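Long-range contacts in arginyl-tRNA synthetase (Campylobacter jejuni, PDB 3FNR), which catalyses the ATP-dependent attachment of L-arginine to tRNA(Arg), releasing AMP and diphosphate: residues A[7-12]-A[364-369]; A[375-380]-A[429-434]. The protein carries 1 engineered substitution. All coordinates share one frame; numbering follows the deposited sequence.

Contact 1 of 2, residues A[7-12]-A[364-369]; sequences FLNELA and ADLQSL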
loop_
_atom_site.group_PDB
_atom_site.type_symbol
_atom_site.label_atom_id
_atom_site.label_comp_id
_atom_site.label_asym_id
_atom_site.label_seq_id
_atom_site.Cartn_x
_atom_site.Cartn_y
_atom_site.Cartn_z
ATOM N N PHE A 7 -25.755 27.283 7.362
ATOM C CA PHE A 7 -25.052 26.230 8.090
ATOM C C PHE A 7 -23.828 25.761 7.312
ATOM O O PHE A 7 -22.716 25.770 7.837
ATOM C CB PHE A 7 -25.992 25.055 8.388
ATOM C CG PHE A 7 -25.344 23.934 9.176
ATOM C CD1 PHE A 7 -25.071 24.084 10.536
ATOM C CD2 PHE A 7 -25.014 22.726 8.555
ATOM C CE1 PHE A 7 -24.473 23.054 11.267
ATOM C CE2 PHE A 7 -24.410 21.687 9.277
ATOM C CZ PHE A 7 -24.142 21.853 10.639
ATOM N N LEU A 8 -24.037 25.385 6.051
ATOM C CA LEU A 8 -22.944 24.981 5.160
ATOM C C LEU A 8 -21.850 26.044 5.011
ATOM O O LEU A 8 -20.662 25.710 4.932
ATOM C CB LEU A 8 -23.485 24.584 3.789
ATOM C CG LEU A 8 -24.409 23.364 3.654
ATOM C CD1 LEU A 8 -24.951 23.288 2.238
ATOM C CD2 LEU A 8 -23.711 22.053 4.025
ATOM N N ASN A 9 -22.246 27.317 4.983
ATOM C CA ASN A 9 -21.279 28.415 4.931
ATOM C C ASN A 9 -20.406 28.448 6.180
ATOM O O ASN A 9 -19.207 28.686 6.091
ATOM C CB ASN A 9 -21.974 29.766 4.755
ATOM C CG ASN A 9 -20.995 30.908 4.586
ATOM O OD1 ASN A 9 -20.131 30.881 3.707
ATOM N ND2 ASN A 9 -21.129 31.923 5.427
ATOM N N GLU A 10 -21.010 28.196 7.340
ATOM C CA GLU A 10 -20.251 28.128 8.585
ATOM C C GLU A 10 -19.228 26.999 8.556
ATOM O O GLU A 10 -18.077 27.200 8.941
ATOM C CB GLU A 10 -21.165 28.033 9.814
ATOM C CG GLU A 10 -21.737 29.386 10.269
ATOM C CD GLU A 10 -20.725 30.527 10.189
ATOM O OE1 GLU A 10 -19.696 30.485 10.906
ATOM O OE2 GLU A 10 -20.964 31.471 9.402
ATOM N N LEU A 11 -19.649 25.834 8.064
ATOM C CA LEU A 11 -18.743 24.698 7.842
ATOM C C LEU A 11 -17.642 25.039 6.843
ATOM O O LEU A 11 -16.483 24.654 7.034
ATOM C CB LEU A 11 -19.515 23.459 7.375
ATOM C CG LEU A 11 -20.461 22.763 8.364
ATOM C CD1 LEU A 11 -20.953 21.449 7.775
ATOM C CD2 LEU A 11 -19.801 22.511 9.722
ATOM N N ALA A 12 -18.006 25.772 5.789
ATOM C CA ALA A 12 -17.041 26.241 4.793
ATOM C C ALA A 12 -16.012 27.161 5.431
ATOM O O ALA A 12 -14.815 27.016 5.185
ATOM C CB ALA A 12 -17.742 26.932 3.644
ATOM N N ALA A 364 -17.446 36.151 1.752
ATOM C CA ALA A 364 -18.674 35.803 1.036
ATOM C C ALA A 364 -19.498 34.809 1.846
ATOM O O ALA A 364 -18.937 34.006 2.588
ATOM C CB ALA A 364 -18.345 35.241 -0.313
ATOM N N ASP A 365 -20.822 34.872 1.715
ATOM C CA ASP A 365 -21.693 34.054 2.555
ATOM C C ASP A 365 -22.367 32.887 1.831
ATOM O O ASP A 365 -23.074 32.094 2.461
ATOM C CB ASP A 365 -22.732 34.921 3.271
ATOM C CG ASP A 365 -23.556 35.777 2.316
ATOM O OD1 ASP A 365 -23.809 35.360 1.162
ATOM O OD2 ASP A 365 -23.962 36.879 2.737
ATOM N N LEU A 366 -22.167 32.811 0.513
ATOM C CA LEU A 366 -22.657 31.698 -0.329
ATOM C C LEU A 366 -24.175 31.692 -0.554
ATOM O O LEU A 366 -24.721 30.749 -1.128
ATOM C CB LEU A 366 -22.182 30.340 0.221
ATOM C CG LEU A 366 -20.840 29.727 -0.203
ATOM C CD1 LEU A 366 -19.855 30.720 -0.761
ATOM C CD2 LEU A 366 -20.219 28.958 0.946
ATOM N N GLN A 367 -24.845 32.759 -0.130
ATOM C CA GLN A 367 -26.302 32.827 -0.177
ATOM C C GLN A 367 -26.847 32.868 -1.611
ATOM O O GLN A 367 -27.960 32.417 -1.865
ATOM C CB GLN A 367 -26.794 34.029 0.628
ATOM C CG GLN A 367 -28.105 33.797 1.378
ATOM C CD GLN A 367 -28.004 32.700 2.426
ATOM O OE1 GLN A 367 -27.158 32.746 3.320
ATOM N NE2 GLN A 367 -28.878 31.708 2.319
ATOM N N SER A 368 -26.045 33.361 -2.556
ATOM C CA SER A 368 -26.490 33.482 -3.947
ATOM C C SER A 368 -26.357 32.216 -4.784
ATOM O O SER A 368 -26.782 32.194 -5.940
ATOM C CB SER A 368 -25.742 34.609 -4.645
ATOM O OG SER A 368 -24.409 34.209 -4.929
ATOM N N LEU A 369 -25.755 31.175 -4.217
ATOM C CA LEU A 369 -25.580 29.898 -4.918
ATOM C C LEU A 369 -26.905 29.286 -5.374
ATOM O O LEU A 369 -27.856 29.199 -4.602
ATOM C CB LEU A 369 -24.837 28.909 -4.019
ATOM C CG LEU A 369 -23.346 28.621 -4.226
ATOM C CD1 LEU A 369 -22.567 29.792 -4.794
ATOM C CD2 LEU A 369 -22.728 28.159 -2.912
HETATM O O HOH W 1 -18.981 33.898 5.487
#

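Contact 2 of 2, residues A[375-380]-A[429-434]; sequences NLLFEA and LKLFSL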
loop_
_atom_site.group_PDB
_atom_site.type_symbol
_atom_site.label_atom_id
_atom_site.label_comp_id
_atom_site.label_asym_id
_atom_site.label_seq_id
_atom_site.Cartn_x
_atom_site.Cartn_y
_atom_site.Cartn_z
ATOM N N ASN A 375 -25.452 21.895 -4.143
ATOM C CA ASN A 375 -25.098 20.473 -4.242
ATOM C C ASN A 375 -23.586 20.276 -4.220
ATOM O O ASN A 375 -23.082 19.407 -3.516
ATOM C CB ASN A 375 -25.648 19.843 -5.524
ATOM C CG ASN A 375 -27.158 19.683 -5.510
ATOM O OD1 ASN A 375 -27.814 19.800 -4.472
ATOM N ND2 ASN A 375 -27.717 19.395 -6.677
ATOM N N LEU A 376 -22.883 21.107 -4.985
ATOM C CA LEU A 376 -21.438 21.026 -5.111
ATOM C C LEU A 376 -20.768 21.417 -3.811
ATOM O O LEU A 376 -19.758 20.827 -3.434
ATOM C CB LEU A 376 -20.950 21.906 -6.260
ATOM C CG LEU A 376 -19.493 21.801 -6.723
ATOM C CD1 LEU A 376 -19.152 20.408 -7.225
ATOM C CD2 LEU A 376 -19.242 22.839 -7.805
ATOM N N LEU A 377 -21.346 22.409 -3.134
ATOM C CA LEU A 377 -20.911 22.812 -1.799
ATOM C C LEU A 377 -21.071 21.662 -0.812
ATOM O O LEU A 377 -20.127 21.331 -0.087
ATOM C CB LEU A 377 -21.708 24.036 -1.330
ATOM C CG LEU A 377 -21.628 24.527 0.119
ATOM C CD1 LEU A 377 -20.228 24.961 0.482
ATOM C CD2 LEU A 377 -22.603 25.681 0.331
ATOM N N PHE A 378 -22.258 21.054 -0.798
ATOM C CA PHE A 378 -22.511 19.892 0.047
ATOM C C PHE A 378 -21.507 18.788 -0.244
ATOM O O PHE A 378 -20.936 18.216 0.684
ATOM C CB PHE A 378 -23.925 19.335 -0.137
ATOM C CG PHE A 378 -24.187 18.094 0.690
ATOM C CD1 PHE A 378 -24.516 18.201 2.040
ATOM C CD2 PHE A 378 -24.074 16.821 0.128
ATOM C CE1 PHE A 378 -24.742 17.059 2.817
ATOM C CE2 PHE A 378 -24.295 15.673 0.893
ATOM C CZ PHE A 378 -24.634 15.795 2.242
ATOM N N GLU A 379 -21.311 18.504 -1.531
ATOM C CA GLU A 379 -20.400 17.463 -1.988
ATOM C C GLU A 379 -18.984 17.725 -1.483
ATOM O O GLU A 379 -18.314 16.806 -1.014
ATOM C CB GLU A 379 -20.424 17.368 -3.519
ATOM C CG GLU A 379 -19.854 16.065 -4.085
ATOM C CD GLU A 379 -20.041 15.932 -5.595
ATOM O OE1 GLU A 379 -19.971 14.795 -6.110
ATOM O OE2 GLU A 379 -20.267 16.957 -6.272
ATOM N N ALA A 380 -18.545 18.981 -1.556
ATOM C CA ALA A 380 -17.224 19.361 -1.051
ATOM C C ALA A 380 -17.094 19.023 0.432
ATOM O O ALA A 380 -16.129 18.372 0.838
ATOM C CB ALA A 380 -16.946 20.849 -1.295
ATOM N N LEU A 429 -16.065 31.849 -6.285
ATOM C CA LEU A 429 -14.674 31.593 -5.928
ATOM C C LEU A 429 -14.539 30.846 -4.598
ATOM O O LEU A 429 -13.771 29.888 -4.512
ATOM C CB LEU A 429 -13.867 32.891 -5.906
ATOM C CG LEU A 429 -13.586 33.524 -7.273
ATOM C CD1 LEU A 429 -12.875 34.860 -7.100
ATOM C CD2 LEU A 429 -12.782 32.592 -8.179
ATOM N N LYS A 430 -15.291 31.269 -3.581
ATOM C CA LYS A 430 -15.242 30.619 -2.264
ATOM C C LYS A 430 -15.700 29.165 -2.370
ATOM O O LYS A 430 -15.072 28.265 -1.797
ATOM C CB LYS A 430 -16.085 31.368 -1.235
ATOM C CG LYS A 430 -15.864 30.906 0.210
ATOM C CD LYS A 430 -16.835 31.582 1.169
ATOM C CE LYS A 430 -16.844 30.915 2.529
ATOM N NZ LYS A 430 -17.632 31.711 3.513
ATOM N N LEU A 431 -16.778 28.951 -3.122
ATOM C CA LEU A 431 -17.231 27.620 -3.454
ATOM C C LEU A 431 -16.076 26.826 -4.055
ATOM O O LEU A 431 -15.765 25.739 -3.576
ATOM C CB LEU A 431 -18.401 27.669 -4.439
ATOM C CG LEU A 431 -18.880 26.319 -4.985
ATOM C CD1 LEU A 431 -19.342 25.419 -3.869
ATOM C CD2 LEU A 431 -19.991 26.490 -5.990
ATOM N N PHE A 432 -15.435 27.397 -5.073
ATOM C CA PHE A 432 -14.353 26.730 -5.798
ATOM C C PHE A 432 -13.181 26.409 -4.881
ATOM O O PHE A 432 -12.584 25.338 -4.999
ATOM C CB PHE A 432 -13.882 27.581 -6.983
ATOM C CG PHE A 432 -14.821 27.573 -8.170
ATOM C CD1 PHE A 432 -14.368 27.996 -9.411
ATOM C CD2 PHE A 432 -16.143 27.139 -8.056
ATOM C CE1 PHE A 432 -15.210 28.005 -10.510
ATOM C CE2 PHE A 432 -17.001 27.150 -9.151
ATOM C CZ PHE A 432 -16.532 27.580 -10.379
ATOM N N SER A 433 -12.884 27.318 -3.950
ATOM C CA SER A 433 -11.758 27.149 -3.029
ATOM C C SER A 433 -11.976 25.947 -2.132
ATOM O O SER A 433 -11.025 25.265 -1.751
ATOM C CB SER A 433 -11.532 28.400 -2.181
ATOM O OG SER A 433 -12.514 28.513 -1.173
ATOM N N LEU A 434 -13.241 25.678 -1.828
ATOM C CA LEU A 434 -13.600 24.521 -1.034
ATOM C C LEU A 434 -13.527 23.207 -1.826
ATOM O O LEU A 434 -13.120 22.181 -1.283
ATOM C CB LEU A 434 -14.981 24.730 -0.439
ATOM C CG LEU A 434 -15.390 23.805 0.697
ATOM C CD1 LEU A 434 -14.508 23.995 1.930
ATOM C CD2 LEU A 434 -16.809 24.125 1.003
#

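Contact 1 of 2, residues A[7-12]-A[364-369]
Asn9 of helix 5-17 lays its amide against the backbone of Asp365, in the loop between helices 336-353 and 371-381. No direct hydrogen bond joins the two segments. The closest approach is Asn9 CG to Asp365 O, 3.2 Å, and Asn9 ND2 lies 3.6 Å from Asp365 CA. CG stands anti to the backbone N (chi1 -175°), which brings it to the loop.

The polar link is indirect: a water accepts from Asn9 ND2 at 2.9 Å and donates to Ala364 O at 2.9 Å. Asn9 OD1 is 3.4 Å from Asp365 O, two acceptors that cannot bond each other; OD1 takes its hydrogen bond from Lys430 NZ, which also binds Ala364 O.

Leu366 CD2 supplies the apolar contact, 4.2 Å from Ala12 CB; the same methyl also lies against Asn9 OD1, at 3.4 Å.

Within the loop, Asp365 OD1 accepts from Gln367 N at 3.1 Å, forming an Asx turn. Asp427 of helix 425-445 accepts from Leu366 N. A type I beta turn runs from Leu366 to Leu369, and the loop seats an N-terminal helix against the DALR anticodon-binding domain of this class I synthetase.

Contact 2 of 2, residues A[375-380]-A[429-434]
Leu377 and Leu434 meet through their methyl groups, CD1 of Leu377 lying 3.6 Å from CD2 of Leu434, with the two side chains oblique to one another. Leu434 also covers Ala380: its CG and CD2 both lie against Ala380 CB, the CG at 3.9 Å. One turn earlier, Leu431 CD1 presses on the backbone side of Leu377, 3.7 Å from its CA and equally near its CB. The other methyl, Leu431 CD2, reaches Leu376 CD2 at 4.1 Å, those two side chains crossing at about a right angle. Leu431 therefore forks, one branch to each of two successive residues. Its CG is anti to the backbone N (chi1 174°), as in the other three leucines of the contact.

The short helical segments run in the same general direction, 31° apart, with axes approaching to 9.6 Å. All five touching residues are buried, and no hydrogen bond crosses between the segments.

Further out, Ala380 O accepts a hydrogen bond from Ser438 OG, a polar tie between the two helices beyond the leucines. Leu8 of helix 5-17 packs on Leu377, while Phe413 of helix 398-416 touches Leu431. On another face of helix 425-445, Phe432 makes edge-to-face ring contacts with Phe410 and Tyr414. Such leucine-rich helix packing is part of the hydrophobic core of the all-helical DALR anticodon-binding domain found in arginyl-tRNA synthetases.

From the N terminus, helix 5-17 comes first, and contact 1 joins it to the loop at 364-369 across 351 intervening residues, a span that includes the 'HIGH' motif and most of the class I catalytic domain. Contact 2 opens only after that loop has closed, tying helix 371-381 to helix 425-445 over 48 mostly helical residues. The two closures are thus in series, neither nested nor crossed, yet their centres lie 9 Å apart. Lys430 bridges them: its CD packs on Leu366 CD1, and its NZ also bonds Met362 O and Asn13 OD1. Together the two contacts fasten the N-terminal helix to the C-terminal helical domain.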